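UPF0311 protein RPA1785 (Rhodopseudomonas palustris, PDB 3C5O) is of unknown function, a conserved member of the UPF0311 (DUF3237) family that folds as a beta-barrel and is deposited as an assembly of four copies. Local coordinates at the interface of chains A and B and the interface of chains A and C. Residues are numbered along the deposited sequence; one frame, centred on the assembly and turned at random. Chains: chain A/B/C, UPF0311 protein RPA1785.

Contact 1: the interface of chains A and B. Residues chain A 134-135; chain B 90-91, 114, 116-118, 137.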
ATOM      1  N   TYR A 134     -11.439 -13.614  -7.679  1.00 48.58           N
ATOM      2  CA  TYR A 134     -10.569 -14.727  -7.333  1.00 47.88           C
ATOM      3  C   TYR A 134      -9.204 -14.157  -7.036  1.00 46.76           C
ATOM      4  O   TYR A 134      -8.879 -13.041  -7.475  1.00 45.02           O
ATOM      5  CB  TYR A 134     -10.461 -15.699  -8.508  1.00 48.06           C
ATOM      6  CG  TYR A 134     -11.738 -16.489  -8.749  1.00 49.50           C
ATOM      7  CD1 TYR A 134     -11.902 -17.747  -8.194  1.00 50.96           C
ATOM      8  CD2 TYR A 134     -12.794 -15.953  -9.502  1.00 49.72           C
ATOM      9  CE1 TYR A 134     -13.076 -18.483  -8.386  1.00 52.38           C
ATOM     10  CE2 TYR A 134     -13.968 -16.670  -9.704  1.00 50.22           C
ATOM     11  CZ  TYR A 134     -14.097 -17.942  -9.143  1.00 52.27           C
ATOM     12  OH  TYR A 134     -15.251 -18.676  -9.335  1.00 55.41           O
ATOM     13  N   LEU A 135      -8.423 -14.927  -6.283  1.00 47.26           N
ATOM     14  CA  LEU A 135      -6.980 -14.731  -6.181  1.00 46.88           C
ATOM     15  C   LEU A 135      -6.263 -15.424  -7.326  1.00 45.64           C
ATOM     16  O   LEU A 135      -6.696 -16.490  -7.754  1.00 45.64           O
ATOM     17  CB  LEU A 135      -6.465 -15.337  -4.884  1.00 48.83           C
ATOM     18  CG  LEU A 135      -5.898 -14.421  -3.820  1.00 51.11           C
ATOM     19  CD1 LEU A 135      -6.999 -13.518  -3.318  1.00 53.93           C
ATOM     20  CD2 LEU A 135      -5.420 -15.357  -2.760  1.00 55.89           C
TER
ATOM     21  N   GLY B  90      -6.755 -10.529   1.132  1.00 57.15           N
ATOM     22  CA  GLY B  90      -7.517 -11.467   0.326  1.00 56.89           C
ATOM     23  C   GLY B  90      -8.984 -11.221   0.228  1.00 58.05           C
ATOM     24  O   GLY B  90      -9.462 -10.123   0.468  1.00 59.49           O
ATOM     25  N   ILE B  91      -9.707 -12.259  -0.164  1.00 58.51           N
ATOM     26  CA  ILE B  91     -11.113 -12.102  -0.474  1.00 59.55           C
ATOM     27  C   ILE B  91     -11.931 -13.301  -0.050  1.00 59.99           C
ATOM     28  O   ILE B  91     -11.447 -14.435  -0.068  1.00 58.22           O
ATOM     29  CB  ILE B  91     -11.363 -11.721  -1.959  1.00 59.95           C
ATOM     30  CG1 ILE B  91     -11.021 -12.841  -2.913  1.00 60.33           C
ATOM     31  CG2 ILE B  91     -10.522 -10.525  -2.370  1.00 59.50           C
ATOM     32  CD1 ILE B  91     -11.288 -12.435  -4.348  1.00 63.66           C
ATOM     33  N   TYR B 114     -15.852 -19.172  -1.084  1.00 66.40           N
ATOM     34  CA  TYR B 114     -14.533 -18.853  -1.586  1.00 62.57           C
ATOM     35  C   TYR B 114     -13.856 -17.900  -0.605  1.00 61.09           C
ATOM     36  O   TYR B 114     -14.269 -16.755  -0.453  1.00 61.38           O
ATOM     37  CB  TYR B 114     -14.612 -18.239  -2.977  1.00 61.14           C
ATOM     38  CG  TYR B 114     -13.249 -17.989  -3.596  1.00 58.27           C
ATOM     39  CD1 TYR B 114     -12.578 -19.004  -4.268  1.00 57.27           C
ATOM     40  CD2 TYR B 114     -12.635 -16.737  -3.506  1.00 53.60           C
ATOM     41  CE1 TYR B 114     -11.349 -18.789  -4.824  1.00 54.68           C
ATOM     42  CE2 TYR B 114     -11.410 -16.505  -4.081  1.00 51.36           C
ATOM     43  CZ  TYR B 114     -10.762 -17.538  -4.732  1.00 53.53           C
ATOM     44  OH  TYR B 114      -9.521 -17.336  -5.293  1.00 50.16           O
ATOM     45  N   ARG B 116      -9.955 -17.040   0.011  1.00 54.92           N
ATOM     46  CA  ARG B 116      -8.549 -17.215  -0.291  1.00 53.01           C
ATOM     47  C   ARG B 116      -7.777 -15.924  -0.045  1.00 52.70           C
ATOM     48  O   ARG B 116      -8.277 -14.825  -0.335  1.00 52.16           O
ATOM     49  CB  ARG B 116      -8.324 -17.703  -1.717  1.00 52.53           C
ATOM     50  CG  ARG B 116      -9.179 -18.873  -2.147  1.00 53.84           C
ATOM     51  CD  ARG B 116      -8.778 -20.251  -1.626  1.00 52.47           C
ATOM     52  NE  ARG B 116      -9.709 -21.253  -2.174  1.00 51.57           N
ATOM     53  CZ  ARG B 116     -10.842 -21.617  -1.576  1.00 54.27           C
ATOM     54  NH1 ARG B 116     -11.182 -21.096  -0.406  1.00 55.58           N
ATOM     55  NH2 ARG B 116     -11.640 -22.517  -2.131  1.00 54.54           N
ATOM     56  N   THR B 117      -6.569 -16.070   0.511  1.00 52.39           N
ATOM     57  CA  THR B 117      -5.751 -14.933   0.924  1.00 52.88           C
ATOM     58  C   THR B 117      -4.288 -15.092   0.495  1.00 52.23           C
ATOM     59  O   THR B 117      -3.879 -16.151   0.036  1.00 52.48           O
ATOM     60  CB  THR B 117      -5.770 -14.757   2.465  1.00 54.11           C
ATOM     61  OG1 THR B 117      -4.899 -15.724   3.069  1.00 55.73           O
ATOM     62  CG2 THR B 117      -7.156 -14.935   3.042  1.00 55.80           C
ATOM     63  N   ARG B 118      -3.504 -14.028   0.626  1.00 52.65           N
ATOM     64  CA  ARG B 118      -2.060 -14.140   0.482  1.00 52.93           C
ATOM     65  C   ARG B 118      -1.419 -13.617   1.753  1.00 53.04           C
ATOM     66  O   ARG B 118      -1.337 -12.401   1.947  1.00 53.17           O
ATOM     67  CB  ARG B 118      -1.536 -13.327  -0.697  1.00 52.89           C
ATOM     68  CG  ARG B 118      -0.017 -13.385  -0.724  1.00 55.49           C
ATOM     69  CD  ARG B 118       0.634 -12.247  -1.412  1.00 59.71           C
ATOM     70  NE  ARG B 118       2.081 -12.293  -1.240  1.00 64.11           N
ATOM     71  CZ  ARG B 118       2.925 -11.354  -1.674  1.00 66.42           C
ATOM     72  NH1 ARG B 118       2.488 -10.285  -2.343  1.00 66.72           N
ATOM     73  NH2 ARG B 118       4.221 -11.494  -1.454  1.00 70.11           N
ATOM     74  N   VAL B 137      -0.160 -18.820  -0.319  1.00 49.13           N
ATOM     75  CA  VAL B 137      -1.571 -18.608  -0.494  1.00 49.38           C
ATOM     76  C   VAL B 137      -2.280 -19.260   0.695  1.00 49.95           C
ATOM     77  O   VAL B 137      -1.984 -20.397   1.039  1.00 50.82           O
ATOM     78  CB  VAL B 137      -2.093 -19.281  -1.793  1.00 50.22           C
ATOM     79  CG1 VAL B 137      -3.615 -19.127  -1.902  1.00 49.97           C
ATOM     80  CG2 VAL B 137      -1.425 -18.656  -3.008  1.00 49.87           C
TER

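Contact 2: the interface of chains A and B. Residues chain A 7, 117, 135, 137, 154; chain B 7, 135, 137, 154.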
ATOM      1  N   LEU A   7      -5.250 -27.323  -1.923  1.00 69.62           N
ATOM      2  CA  LEU A   7      -5.438 -26.093  -2.667  1.00 66.43           C
ATOM      3  C   LEU A   7      -5.417 -26.423  -4.158  1.00 66.01           C
ATOM      4  O   LEU A   7      -4.505 -27.105  -4.635  1.00 68.20           O
ATOM      5  CB  LEU A   7      -4.314 -25.095  -2.349  1.00 64.39           C
ATOM      6  CG  LEU A   7      -4.426 -23.687  -2.958  1.00 61.22           C
ATOM      7  CD1 LEU A   7      -5.468 -22.828  -2.230  1.00 57.93           C
ATOM      8  CD2 LEU A   7      -3.085 -22.974  -2.960  1.00 60.00           C
ATOM      9  N   THR A 117       4.629 -14.499  -8.163  1.00 49.10           N
ATOM     10  CA  THR A 117       4.003 -13.196  -7.971  1.00 47.83           C
ATOM     11  C   THR A 117       2.521 -13.370  -7.670  1.00 47.69           C
ATOM     12  O   THR A 117       1.959 -14.450  -7.830  1.00 47.82           O
ATOM     13  CB  THR A 117       4.169 -12.291  -9.223  1.00 47.06           C
ATOM     14  OG1 THR A 117       3.260 -12.717 -10.238  1.00 47.16           O
ATOM     15  CG2 THR A 117       5.603 -12.347  -9.805  1.00 48.34           C
ATOM     16  N   LEU A 135      -8.423 -14.927  -6.283  1.00 47.26           N
ATOM     17  CA  LEU A 135      -6.980 -14.731  -6.181  1.00 46.88           C
ATOM     18  C   LEU A 135      -6.263 -15.424  -7.326  1.00 45.64           C
ATOM     19  O   LEU A 135      -6.696 -16.490  -7.754  1.00 45.64           O
ATOM     20  CB  LEU A 135      -6.465 -15.337  -4.884  1.00 48.83           C
ATOM     21  CG  LEU A 135      -5.898 -14.421  -3.820  1.00 51.11           C
ATOM     22  CD1 LEU A 135      -6.999 -13.518  -3.318  1.00 53.93           C
ATOM     23  CD2 LEU A 135      -5.420 -15.357  -2.760  1.00 55.89           C
ATOM     24  N   VAL A 137      -2.081 -16.391  -8.784  1.00 44.91           N
ATOM     25  CA  VAL A 137      -0.659 -16.518  -8.512  1.00 45.80           C
ATOM     26  C   VAL A 137       0.027 -16.554  -9.873  1.00 45.64           C
ATOM     27  O   VAL A 137      -0.450 -17.236 -10.786  1.00 46.08           O
ATOM     28  CB  VAL A 137      -0.345 -17.836  -7.783  1.00 48.06           C
ATOM     29  CG1 VAL A 137       1.144 -17.971  -7.547  1.00 48.77           C
ATOM     30  CG2 VAL A 137      -1.070 -17.932  -6.457  1.00 50.07           C
ATOM     31  N   VAL A 154      -6.488 -19.147  -8.375  1.00 45.93           N
ATOM     32  CA  VAL A 154      -6.672 -19.958  -7.166  1.00 47.80           C
ATOM     33  C   VAL A 154      -8.144 -20.292  -7.038  1.00 49.89           C
ATOM     34  O   VAL A 154      -9.015 -19.404  -7.099  1.00 48.60           O
ATOM     35  CB  VAL A 154      -6.159 -19.293  -5.864  1.00 48.28           C
ATOM     36  CG1 VAL A 154      -6.493 -20.145  -4.641  1.00 47.18           C
ATOM     37  CG2 VAL A 154      -4.654 -19.056  -5.941  1.00 47.67           C
TER
ATOM     38  N   LEU B   7       1.504 -25.190 -11.789  1.00 57.90           N
ATOM     39  CA  LEU B   7       1.888 -24.563 -10.515  1.00 55.82           C
ATOM     40  C   LEU B   7       1.791 -25.577  -9.392  1.00 56.54           C
ATOM     41  O   LEU B   7       0.792 -26.276  -9.262  1.00 56.82           O
ATOM     42  CB  LEU B   7       1.008 -23.350 -10.195  1.00 52.80           C
ATOM     43  CG  LEU B   7       1.492 -22.458  -9.034  1.00 50.08           C
ATOM     44  CD1 LEU B   7       2.575 -21.473  -9.494  1.00 50.55           C
ATOM     45  CD2 LEU B   7       0.299 -21.725  -8.403  1.00 47.09           C
ATOM     46  N   LEU B 135       6.412 -17.177  -1.618  1.00 52.12           N
ATOM     47  CA  LEU B 135       5.056 -16.676  -1.617  1.00 50.54           C
ATOM     48  C   LEU B 135       4.127 -17.735  -1.016  1.00 49.68           C
ATOM     49  O   LEU B 135       4.371 -18.921  -1.153  1.00 50.17           O
ATOM     50  CB  LEU B 135       4.637 -16.466  -3.055  1.00 50.60           C
ATOM     51  CG  LEU B 135       4.014 -15.141  -3.412  1.00 52.85           C
ATOM     52  CD1 LEU B 135       5.170 -14.254  -3.758  1.00 54.55           C
ATOM     53  CD2 LEU B 135       3.136 -15.406  -4.602  1.00 56.08           C
ATOM     54  N   VAL B 137      -0.160 -18.820  -0.319  1.00 49.13           N
ATOM     55  CA  VAL B 137      -1.571 -18.608  -0.494  1.00 49.38           C
ATOM     56  C   VAL B 137      -2.280 -19.260   0.695  1.00 49.95           C
ATOM     57  O   VAL B 137      -1.984 -20.397   1.039  1.00 50.82           O
ATOM     58  CB  VAL B 137      -2.093 -19.281  -1.793  1.00 50.22           C
ATOM     59  CG1 VAL B 137      -3.615 -19.127  -1.902  1.00 49.97           C
ATOM     60  CG2 VAL B 137      -1.425 -18.656  -3.008  1.00 49.87           C
ATOM     61  N   VAL B 154       3.866 -21.566  -2.043  1.00 53.40           N
ATOM     62  CA  VAL B 154       3.958 -21.629  -3.488  1.00 53.03           C
ATOM     63  C   VAL B 154       5.364 -22.055  -3.870  1.00 56.22           C
ATOM     64  O   VAL B 154       6.349 -21.443  -3.468  1.00 56.54           O
ATOM     65  CB  VAL B 154       3.562 -20.320  -4.177  1.00 51.72           C
ATOM     66  CG1 VAL B 154       3.732 -20.463  -5.698  1.00 51.52           C
ATOM     67  CG2 VAL B 154       2.131 -19.934  -3.804  1.00 46.29           C
TER

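Contact 3: the interface of chains A and C. Residues chain A 85, 122-123, 132; chain C 28, 33.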
ATOM      1  N   TYR A  85      -6.349  -3.258 -15.636  1.00 43.20           N
ATOM      2  CA  TYR A  85      -5.276  -2.769 -14.813  1.00 43.93           C
ATOM      3  C   TYR A  85      -4.670  -3.915 -13.982  1.00 43.79           C
ATOM      4  O   TYR A  85      -5.409  -4.672 -13.331  1.00 43.81           O
ATOM      5  CB  TYR A  85      -5.842  -1.680 -13.891  1.00 44.88           C
ATOM      6  CG  TYR A  85      -4.947  -1.260 -12.759  1.00 45.53           C
ATOM      7  CD1 TYR A  85      -3.652  -0.775 -12.998  1.00 47.52           C
ATOM      8  CD2 TYR A  85      -5.387  -1.338 -11.445  1.00 47.69           C
ATOM      9  CE1 TYR A  85      -2.821  -0.395 -11.961  1.00 47.49           C
ATOM     10  CE2 TYR A  85      -4.565  -0.954 -10.400  1.00 45.85           C
ATOM     11  CZ  TYR A  85      -3.289  -0.481 -10.663  1.00 48.49           C
ATOM     12  OH  TYR A  85      -2.481  -0.084  -9.616  1.00 48.01           O
ATOM     13  N   GLU A 122      -7.962  -5.211 -12.045  1.00 44.97           N
ATOM     14  CA  GLU A 122      -9.159  -4.351 -11.977  1.00 45.66           C
ATOM     15  C   GLU A 122      -9.679  -4.086 -13.375  1.00 44.84           C
ATOM     16  O   GLU A 122      -8.897  -3.690 -14.232  1.00 44.41           O
ATOM     17  CB  GLU A 122      -8.851  -3.033 -11.272  1.00 45.55           C
ATOM     18  CG  GLU A 122      -8.505  -3.195  -9.777  1.00 48.99           C
ATOM     19  CD  GLU A 122      -8.189  -1.870  -9.061  1.00 49.86           C
ATOM     20  OE1 GLU A 122      -8.255  -0.785  -9.699  1.00 54.23           O
ATOM     21  OE2 GLU A 122      -7.909  -1.908  -7.835  1.00 55.92           O
ATOM     22  N   THR A 123     -10.984  -4.311 -13.598  1.00 45.37           N
ATOM     23  CA  THR A 123     -11.695  -3.997 -14.879  1.00 45.74           C
ATOM     24  C   THR A 123     -13.158  -3.683 -14.624  1.00 46.55           C
ATOM     25  O   THR A 123     -13.749  -4.178 -13.671  1.00 46.51           O
ATOM     26  CB  THR A 123     -11.932  -5.186 -15.897  1.00 45.68           C
ATOM     27  OG1 THR A 123     -11.406  -6.457 -15.468  1.00 49.35           O
ATOM     28  CG2 THR A 123     -11.573  -4.817 -17.312  1.00 44.47           C
HETATM   29  N   MSE A 132     -11.539 -10.060 -10.643  1.00 48.60           N
HETATM   30  CA  MSE A 132     -11.525  -9.383  -9.328  1.00 50.71           C
HETATM   31  C   MSE A 132     -12.228 -10.178  -8.262  1.00 50.06           C
HETATM   32  O   MSE A 132     -12.405  -9.700  -7.144  1.00 51.19           O
HETATM   33  CB  MSE A 132     -12.158  -7.993  -9.382  1.00 50.97           C
HETATM   34  CG  MSE A 132     -12.449  -7.471 -10.796  1.00 53.53           C
HETATM   35 SE   MSE A 132     -13.307  -5.707 -10.791  1.00 59.34          SE
HETATM   36  CE  MSE A 132     -11.813  -4.680 -10.361  1.00 50.70           C
TER
ATOM     37  N   ILE C  28     -15.077  -0.145 -11.178  1.00 71.01           N
ATOM     38  CA  ILE C  28     -14.510  -1.225 -10.379  1.00 72.46           C
ATOM     39  C   ILE C  28     -15.343  -1.485  -9.128  1.00 75.74           C
ATOM     40  O   ILE C  28     -14.916  -2.205  -8.224  1.00 77.21           O
ATOM     41  CB  ILE C  28     -13.059  -0.919  -9.962  1.00 69.70           C
ATOM     42  CG1 ILE C  28     -13.013   0.306  -9.047  1.00 69.87           C
ATOM     43  CG2 ILE C  28     -12.186  -0.708 -11.190  1.00 68.58           C
ATOM     44  CD1 ILE C  28     -11.672   0.521  -8.380  1.00 66.01           C
ATOM     45  N   ARG C  33     -11.453   3.268 -12.561  1.00 58.26           N
ATOM     46  CA  ARG C  33     -10.011   3.176 -12.676  1.00 56.73           C
ATOM     47  C   ARG C  33      -9.523   3.733 -14.017  1.00 56.88           C
ATOM     48  O   ARG C  33      -9.993   3.319 -15.068  1.00 59.69           O
ATOM     49  CB  ARG C  33      -9.555   1.718 -12.490  1.00 56.39           C
ATOM     50  CG  ARG C  33      -8.106   1.462 -12.897  1.00 54.08           C
ATOM     51  CD  ARG C  33      -7.142   2.199 -11.985  1.00 51.00           C
ATOM     52  NE  ARG C  33      -7.173   1.610 -10.660  1.00 49.86           N
ATOM     53  CZ  ARG C  33      -6.544   2.091  -9.605  1.00 50.10           C
ATOM     54  NH1 ARG C  33      -6.626   1.457  -8.446  1.00 50.88           N
ATOM     55  NH2 ARG C  33      -5.835   3.190  -9.702  1.00 49.56           N
TER

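Contact 1: the interface of chains A and B
The phenolic OH of B:Tyr114 accepts a hydrogen bond from the backbone N of A:Leu135 at 2.8 Å, with an angle of 162° at the hydrogen. This fairly straight bond pins the loop of one beta-barrel subunit to strand 114-122 of its neighbour, an instance of a side chain reading the backbone across a two-fold interface. With CG swung away from its own backbone N (chi1 -175°), B:Tyr114 reaches across to chain A. Its ring also meets that of A:Tyr134 edge-to-face, the planes 65° apart, and the nearest carbons are A:Tyr134 CD1 and B:Tyr114 CE1 at 3.6 Å. Within chain B, CG of B:Arg116 lies over one face of the B:Tyr114 ring toward its rim, while CG1 of B:Ile91 sits at the ring edge; together they probably help to hold the ring in place. Exchanging B:Tyr114 for a phenylalanine would probably leave the A:Leu135 amide without this acceptor and the loop less firmly tied to strand 114-122. Beyond the bond, A:Leu135 sends its two methyl branches to different neighbours: CD1 comes within 4.1 Å of B:Ile91 CG1, and CD2 lies against the backbone of B:Thr117, 3.7 Å from its CA, with B:Arg116 CB close behind. The leucine and isoleucine side chains pass alongside in opposite directions. At its far end B:Ile91 rests its CD1 methyl 3.8 Å from A:Tyr134 CA.

Contact 2: the interface of chains A and B
Strand 136-142 of each beta-barrel brings a valine to the pairing of chains A and B, where A:Val137 and B:Val137 meet as equivalent residues about the two-fold relation. Their CG2 methyls touch at 3.5 Å, the two side chains meeting at a slant. In A:Val137 the CG2 branch points away from the carbonyl carbon, while CG1 lies opposite the backbone N (chi1 178°); one branch therefore serves the twin valine and the other is left for further neighbours. That second branch, A:Val137 CG1, packs 3.9 Å from CD2 of B:Leu7, the leucine lying nearly perpendicular to the valine. It also comes within 4.0 Å of B:Val154 CG1, a residue of strand 146-154 whose side chain runs past in the opposite direction. The reciprocal packing is present: A:Leu7 CD2 sits 4.0 Å from B:Val137 CB, and A:Val154 CG1 approaches B:Val137 CG1 at 4.1 Å, these two valines pointing tip to tip. At the margin, the CD2 methyl of B:Leu135 rests 3.6 Å from the backbone O of A:Thr117. The paired valines sit at the middle of an apolar patch completed by Leu7 and Val154 of both chains; they bury aliphatic surface from each side and probably help to hold the A-B pair together in the deposited assembly.

Contact 3: the interface of chains A and C
A:Glu122 and C:Arg33 form the tighter part of this contact between two UPF0311 family barrels in the deposited assembly, joining the end of strand 114-122 to the start of strand 32-45. The arginine approaches side-on, its NE and NH1 both donating to one carboxylate oxygen: NE lies 2.8 Å from A:Glu122 OE1 in a salt bridge, and NH1 lies 3.0 Å from the same OE1. Both donors come from one face of the carboxylate plane. NE arrives nearly in line with the C-O bond, whereas NH1 uses the syn side and is tilted 22° out of plane; its bond is the more bent of the two. Folding of the arginine at chi2 and chi3 brings the guanidinium back toward the acid. The edge carbon CE2 of A:Tyr85 lies over one guanidinium face toward its rim, 3.7 Å from C:Arg33 CZ, with the planes inclined by 39°, so the ring probably limits the swing of the arginine.

Looser, mostly apolar packing lies on the other side of the glutamate. The CE methyl of selenomethionine A:Met132 stands 4.0 Å from C:Ile28 CB, the side chains crossing at about a right angle. The CG2 branch of C:Ile28 reaches A:Glu122 CB at 4.1 Å, and its other arm ends with CD1 3.9 Å from A:Glu122 OE1, placing a methyl beside the salt-bridged oxygen.

Contacts 1 and 2 are neighbouring patches of the A-B interface, their C-alpha centres about 9 Å apart, and they share A:Leu135 and B:Val137. Contact 3 belongs to a different pairing, A with C, and its centre lies about 16 Å from that of contact 1 and about 20 Å from that of contact 2. Strand 114-122 takes part in all three, as does strand 83-93 in contacts 1 and 3. One barrel thus engages two neighbours through separate patches, which suggests how two kinds of two-fold interface could build the deposited tetramer; the structure alone does not show that this assembly forms in solution.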